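Local coordinates for protein methionine gamma-lyase (Trichomonas vaginalis, PDB 1PFF) that belongs to the Cys/Met metabolism family of pyridoxal-phosphate-dependent enzymes and assembles from four copies of its chain, at residues K167-S170 against Q171-D175; C159-A162 against D163-A166. One frame throughout, in Å; residues are numbered along the deposited sequence.

Overall arrangement
Both contacts are local and share helix 162-177, at the periphery of the chain with centres about 11 Å apart: interaction 2 turns strand 156-160 into the helix, and interaction 1 follows directly, from the middle almost to the end of the helix. Each is partly buried. In interaction 2 the inward side packs Ile164 and Ile165 near Ser160 of the strand, while a salt bridge between Arg161 and Asp163 decorates the exposed first turn. Interaction 1 depends mainly on backbone bonds, several of the wider pi type; Val168 and Ile173 face strand 15-19, and polar chains reach water, 1,2-ethanediol and the second subunit. The Ser170 hydroxyl ties the two together by bonding to the carbonyl oxygen of Ala166.

Interaction 1: K167-S170 against Q171-D175; sequences KVKS and QGIKD. With EDO (1,2-ethanediol), chain M.
Ser170 and Gln171 are neighbours in sequence whose polar ends are joined by one water: it donates to Ser170 OG at 2.7 Å and accepts from Gln171 NE2 at 3.0 Å. With chi1 at 65°, the serine hydroxyl sits between its own backbone N and carbonyl carbon, where it also bonds to the carbonyl oxygen of Ala166, one turn back. The Gln171 chain runs extended beyond CG, and its other amide atom, OE1, bonds to Gln57 of the second subunit. Lys167 stretches past the glutamine amide and ends in a weak bond from NZ to O2 of a 1,2-ethanediol molecule.

On the inner side, Ile173 lays CB beside Lys169 O and CG1 beside Val168 O, and its CD1 meets Val168 CG1 at 4.4 Å. Both side chains rest on Ala17 of strand 15-19, and Val168 also packs on helix 22-33. Lys169 passes beside Ile173 to a salt bridge with Glu4.

The backbone holds this pattern in an unusual way. Lys167 O is gripped twice, by Gln171 N at 2.8 Å, the ordinary alpha-type step, and by Gly172 N at 3.2 Å, the latter in the carbonyl plane. Ile173 N then reaches Val168 O at 2.8 Å, and Lys174 N reaches Lys169 O at 3.0 Å. The bonds from Gly172, Ile173 and Lys174, each reaching five residues back, mark a pi-type widening of the helix.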
ATOM      1  N   LYS A 167     -15.404   0.572 -25.229  1.00 14.37           N
ATOM      2  CA  LYS A 167     -16.782   0.456 -24.718  1.00 14.38           C
ATOM      3  C   LYS A 167     -16.852  -0.250 -23.365  1.00 14.27           C
ATOM      4  O   LYS A 167     -17.632   0.137 -22.490  1.00 14.04           O
ATOM      5  CB  LYS A 167     -17.664  -0.279 -25.730  1.00 14.91           C
ATOM      6  CG  LYS A 167     -17.975   0.532 -26.977  1.00 16.66           C
ATOM      7  CD  LYS A 167     -19.052  -0.148 -27.814  1.00 20.12           C
ATOM      8  CE  LYS A 167     -19.486   0.745 -28.972  1.00 23.06           C
ATOM      9  NZ  LYS A 167     -20.045  -0.056 -30.104  1.00 24.50           N
ATOM     10  N   VAL A 168     -16.035  -1.289 -23.195  1.00 14.63           N
ATOM     11  CA  VAL A 168     -15.939  -1.995 -21.915  1.00 14.10           C
ATOM     12  C   VAL A 168     -15.568  -1.000 -20.805  1.00 14.30           C
ATOM     13  O   VAL A 168     -16.179  -1.015 -19.741  1.00 13.95           O
ATOM     14  CB  VAL A 168     -14.933  -3.184 -21.970  1.00 14.58           C
ATOM     15  CG1 VAL A 168     -14.657  -3.761 -20.560  1.00 14.76           C
ATOM     16  CG2 VAL A 168     -15.434  -4.273 -22.913  1.00 14.23           C
ATOM     17  N   LYS A 169     -14.603  -0.119 -21.077  1.00 14.26           N
ATOM     18  CA  LYS A 169     -14.155   0.866 -20.092  1.00 14.61           C
ATOM     19  C   LYS A 169     -15.193   1.953 -19.845  1.00 15.00           C
ATOM     20  O   LYS A 169     -15.573   2.218 -18.695  1.00 15.24           O
ATOM     21  CB  LYS A 169     -12.838   1.518 -20.536  1.00 14.45           C
ATOM     22  CG  LYS A 169     -11.622   0.615 -20.397  1.00 15.10           C
ATOM     23  CD  LYS A 169     -10.334   1.331 -20.771  1.00 15.60           C
ATOM     24  CE  LYS A 169      -9.133   0.486 -20.366  1.00 17.00           C
ATOM     25  NZ  LYS A 169      -7.847   1.185 -20.640  1.00 19.19           N
ATOM     26  N   SER A 170     -15.646   2.589 -20.924  1.00 15.07           N
ATOM     27  CA  SER A 170     -16.481   3.780 -20.783  1.00 15.78           C
ATOM     28  C   SER A 170     -17.922   3.440 -20.407  1.00 15.66           C
ATOM     29  O   SER A 170     -18.595   4.232 -19.744  1.00 16.19           O
ATOM     30  CB  SER A 170     -16.404   4.674 -22.030  1.00 15.98           C
ATOM     31  OG  SER A 170     -16.941   4.033 -23.169  1.00 17.51           O
ATOM     32  N   GLN A 171     -18.384   2.253 -20.792  1.00 15.49           N
ATOM     33  CA  GLN A 171     -19.736   1.823 -20.433  1.00 15.45           C
ATOM     34  C   GLN A 171     -19.731   0.733 -19.360  1.00 15.11           C
ATOM     35  O   GLN A 171     -20.243   0.937 -18.267  1.00 14.96           O
ATOM     36  CB  GLN A 171     -20.507   1.376 -21.677  1.00 15.70           C
ATOM     37  CG  GLN A 171     -20.633   2.469 -22.731  1.00 17.33           C
ATOM     38  CD  GLN A 171     -21.600   2.102 -23.821  1.00 20.39           C
ATOM     39  OE1 GLN A 171     -22.653   1.528 -23.545  1.00 22.84           O
ATOM     40  NE2 GLN A 171     -21.259   2.435 -25.067  1.00 21.40           N
ATOM     41  N   GLY A 172     -19.120  -0.406 -19.668  1.00 15.04           N
ATOM     42  CA  GLY A 172     -19.094  -1.549 -18.763  1.00 14.95           C
ATOM     43  C   GLY A 172     -18.556  -1.240 -17.376  1.00 15.26           C
ATOM     44  O   GLY A 172     -19.166  -1.618 -16.378  1.00 14.80           O
ATOM     45  N   ILE A 173     -17.417  -0.557 -17.313  1.00 15.55           N
ATOM     46  CA  ILE A 173     -16.820  -0.211 -16.023  1.00 16.58           C
ATOM     47  C   ILE A 173     -17.401   1.087 -15.463  1.00 17.18           C
ATOM     48  O   ILE A 173     -17.914   1.098 -14.346  1.00 17.02           O
ATOM     49  CB  ILE A 173     -15.269  -0.160 -16.114  1.00 16.40           C
ATOM     50  CG1 ILE A 173     -14.712  -1.554 -16.402  1.00 16.78           C
ATOM     51  CG2 ILE A 173     -14.667   0.393 -14.822  1.00 17.20           C
ATOM     52  CD1 ILE A 173     -13.284  -1.553 -16.960  1.00 17.71           C
ATOM     53  N   LYS A 174     -17.335   2.163 -16.240  1.00 17.64           N
ATOM     54  CA  LYS A 174     -17.716   3.495 -15.756  1.00 19.30           C
ATOM     55  C   LYS A 174     -19.208   3.668 -15.460  1.00 19.39           C
ATOM     56  O   LYS A 174     -19.564   4.344 -14.490  1.00 20.03           O
ATOM     57  CB  LYS A 174     -17.256   4.590 -16.720  1.00 19.42           C
ATOM     58  CG  LYS A 174     -15.771   4.889 -16.645  1.00 22.51           C
ATOM     59  CD  LYS A 174     -15.409   6.133 -17.453  1.00 26.68           C
ATOM     60  CE  LYS A 174     -13.892   6.296 -17.557  1.00 29.59           C
ATOM     61  NZ  LYS A 174     -13.464   7.710 -17.302  1.00 32.08           N
ATOM     62  N   ASP A 175     -20.069   3.094 -16.300  1.00 19.39           N
ATOM     63  CA  ASP A 175     -21.512   3.255 -16.125  1.00 19.72           C
ATOM     64  C   ASP A 175     -22.191   2.044 -15.486  1.00 18.77           C
ATOM     65  O   ASP A 175     -22.954   2.198 -14.523  1.00 20.24           O
ATOM     66  CB  ASP A 175     -22.212   3.572 -17.453  1.00 20.54           C
ATOM     67  CG  ASP A 175     -21.762   4.887 -18.074  1.00 22.72           C
ATOM     68  OD1 ASP A 175     -21.096   5.706 -17.407  1.00 24.62           O
ATOM     69  OD2 ASP A 175     -22.029   5.172 -19.260  1.00 26.96           O
TER
HETATM   70  C1  EDO M1015     -22.930  -1.158 -32.878  1.00 62.76           C
HETATM   71  O1  EDO M1015     -22.956   0.090 -32.199  1.00 62.51           O
HETATM   72  C2  EDO M1015     -21.903  -2.085 -32.234  1.00 62.66           C
HETATM   73  O2  EDO M1015     -22.229  -2.298 -30.867  1.00 62.42           O
HETATM   74  O   HOH W   1     -18.644   3.976 -25.299  1.00 46.70           O

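Interaction 2: C159-A162 against D163-A166; sequences CSRA and DIIA
The Arg161 guanidinium has the methyl CD1 of Ile164 over one face, 3.4 Å above the plane and offset toward the rim, while Asp163 OD2 lies at its edge, in plane. The other carboxylate oxygen, OD1, comes in obliquely, and the two flat groups are turned 56° against each other. This is a salt bridge of loose geometry: Arg161 NE to Asp163 OD1 measures 3.2 Å, and the hydrogen bonds from NE and NH2 are all weak, though the one from NH2 to OD2 is nearly straight. The bend of the arginine at chi3 (-49°) folds its head back over the first turn of the helix. From NH1 there is also a long, weak ion pair with Asp137. Asp163 OD1 has a further weak bond from Ile164 N.

Ile164 is wedged between this head and Ser160. Its CD1 lies 3.4 Å from Arg161 NH1 and 3.3 Å from Ser160 OG, a hydroxyl satisfied by the carbonyl oxygen of Asp137. Ile165 points its side chain toward the strand end, CD1 lying 3.8 Å from Ser160 CB, and packs on Ala15 and Ala17 of strand 15-19.

The first backbone bonds of the helix hold the turn: Ile165 N to Arg161 O at 3.0 Å, almost straight at 176°, and Ala166 N to Ala162 O at 2.8 Å. Before them, Ala162 N bonds to Glu14. Together these form a strand-to-helix junction: the chain leaves strand 156-160, antiparallel to both its neighbours in the seven-stranded mixed sheet, and enters helix 162-177 with Arg161 at the N-cap position.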
ATOM      1  N   CYS A 159      -9.544  -8.565 -22.298  1.00 13.05           N
ATOM      2  CA  CYS A 159      -8.667  -8.323 -23.438  1.00 13.98           C
ATOM      3  C   CYS A 159      -9.419  -8.465 -24.750  1.00 13.61           C
ATOM      4  O   CYS A 159     -10.118  -9.460 -24.962  1.00 13.53           O
ATOM      5  CB  CYS A 159      -7.507  -9.314 -23.442  1.00 14.58           C
ATOM      6  SG  CYS A 159      -6.577  -9.303 -21.903  1.00 19.81           S
ATOM      7  N   SER A 160      -9.251  -7.490 -25.641  1.00 13.56           N
ATOM      8  CA  SER A 160      -9.967  -7.484 -26.919  1.00 13.47           C
ATOM      9  C   SER A 160      -9.387  -6.423 -27.856  1.00 14.03           C
ATOM     10  O   SER A 160      -8.325  -5.841 -27.568  1.00 14.30           O
ATOM     11  CB  SER A 160     -11.473  -7.245 -26.682  1.00 13.36           C
ATOM     12  OG  SER A 160     -12.246  -7.576 -27.833  1.00 12.63           O
ATOM     13  N   ARG A 161     -10.078  -6.188 -28.973  1.00 14.07           N
ATOM     14  CA  ARG A 161      -9.768  -5.089 -29.894  1.00 15.31           C
ATOM     15  C   ARG A 161      -9.937  -3.761 -29.170  1.00 14.80           C
ATOM     16  O   ARG A 161     -10.745  -3.666 -28.238  1.00 14.22           O
ATOM     17  CB  ARG A 161     -10.727  -5.093 -31.091  1.00 15.36           C
ATOM     18  CG  ARG A 161     -10.991  -6.444 -31.713  1.00 19.76           C
ATOM     19  CD  ARG A 161     -11.643  -6.394 -33.089  1.00 23.64           C
ATOM     20  NE  ARG A 161     -12.815  -5.516 -33.147  1.00 27.45           N
ATOM     21  CZ  ARG A 161     -14.081  -5.933 -33.147  1.00 30.11           C
ATOM     22  NH1 ARG A 161     -14.371  -7.227 -33.067  1.00 30.41           N
ATOM     23  NH2 ARG A 161     -15.067  -5.043 -33.216  1.00 31.50           N
ATOM     24  N   ALA A 162      -9.205  -2.739 -29.614  1.00 14.88           N
ATOM     25  CA  ALA A 162      -9.253  -1.409 -28.994  1.00 15.13           C
ATOM     26  C   ALA A 162     -10.667  -0.830 -28.914  1.00 15.50           C
ATOM     27  O   ALA A 162     -11.067  -0.267 -27.883  1.00 15.67           O
ATOM     28  CB  ALA A 162      -8.323  -0.443 -29.721  1.00 15.20           C
ATOM     29  N   ASP A 163     -11.428  -0.981 -29.993  1.00 15.50           N
ATOM     30  CA  ASP A 163     -12.771  -0.412 -30.027  1.00 15.80           C
ATOM     31  C   ASP A 163     -13.751  -1.090 -29.056  1.00 15.21           C
ATOM     32  O   ASP A 163     -14.560  -0.407 -28.422  1.00 15.33           O
ATOM     33  CB  ASP A 163     -13.302  -0.277 -31.469  1.00 16.20           C
ATOM     34  CG  ASP A 163     -13.622  -1.610 -32.138  1.00 18.65           C
ATOM     35  OD1 ASP A 163     -13.207  -2.691 -31.663  1.00 19.99           O
ATOM     36  OD2 ASP A 163     -14.303  -1.655 -33.189  1.00 22.93           O
ATOM     37  N   ILE A 164     -13.652  -2.411 -28.913  1.00 14.84           N
ATOM     38  CA  ILE A 164     -14.406  -3.139 -27.887  1.00 14.55           C
ATOM     39  C   ILE A 164     -13.999  -2.704 -26.466  1.00 14.14           C
ATOM     40  O   ILE A 164     -14.863  -2.378 -25.646  1.00 14.07           O
ATOM     41  CB  ILE A 164     -14.261  -4.674 -28.056  1.00 14.37           C
ATOM     42  CG1 ILE A 164     -15.016  -5.146 -29.307  1.00 15.24           C
ATOM     43  CG2 ILE A 164     -14.799  -5.414 -26.810  1.00 15.12           C
ATOM     44  CD1 ILE A 164     -14.708  -6.573 -29.719  1.00 17.79           C
ATOM     45  N   ILE A 165     -12.694  -2.690 -26.185  1.00 13.67           N
ATOM     46  CA  ILE A 165     -12.202  -2.270 -24.867  1.00 13.60           C
ATOM     47  C   ILE A 165     -12.577  -0.831 -24.522  1.00 13.60           C
ATOM     48  O   ILE A 165     -12.830  -0.520 -23.359  1.00 14.21           O
ATOM     49  CB  ILE A 165     -10.674  -2.484 -24.735  1.00 13.73           C
ATOM     50  CG1 ILE A 165     -10.327  -3.985 -24.748  1.00 13.12           C
ATOM     51  CG2 ILE A 165     -10.143  -1.787 -23.461  1.00 13.37           C
ATOM     52  CD1 ILE A 165     -11.143  -4.823 -23.741  1.00 13.70           C
ATOM     53  N   ALA A 166     -12.604   0.046 -25.525  1.00 13.96           N
ATOM     54  CA  ALA A 166     -13.106   1.409 -25.332  1.00 13.97           C
ATOM     55  C   ALA A 166     -14.509   1.412 -24.712  1.00 13.81           C
ATOM     56  O   ALA A 166     -14.759   2.155 -23.778  1.00 13.97           O
ATOM     57  CB  ALA A 166     -13.100   2.188 -26.644  1.00 14.37           C
TER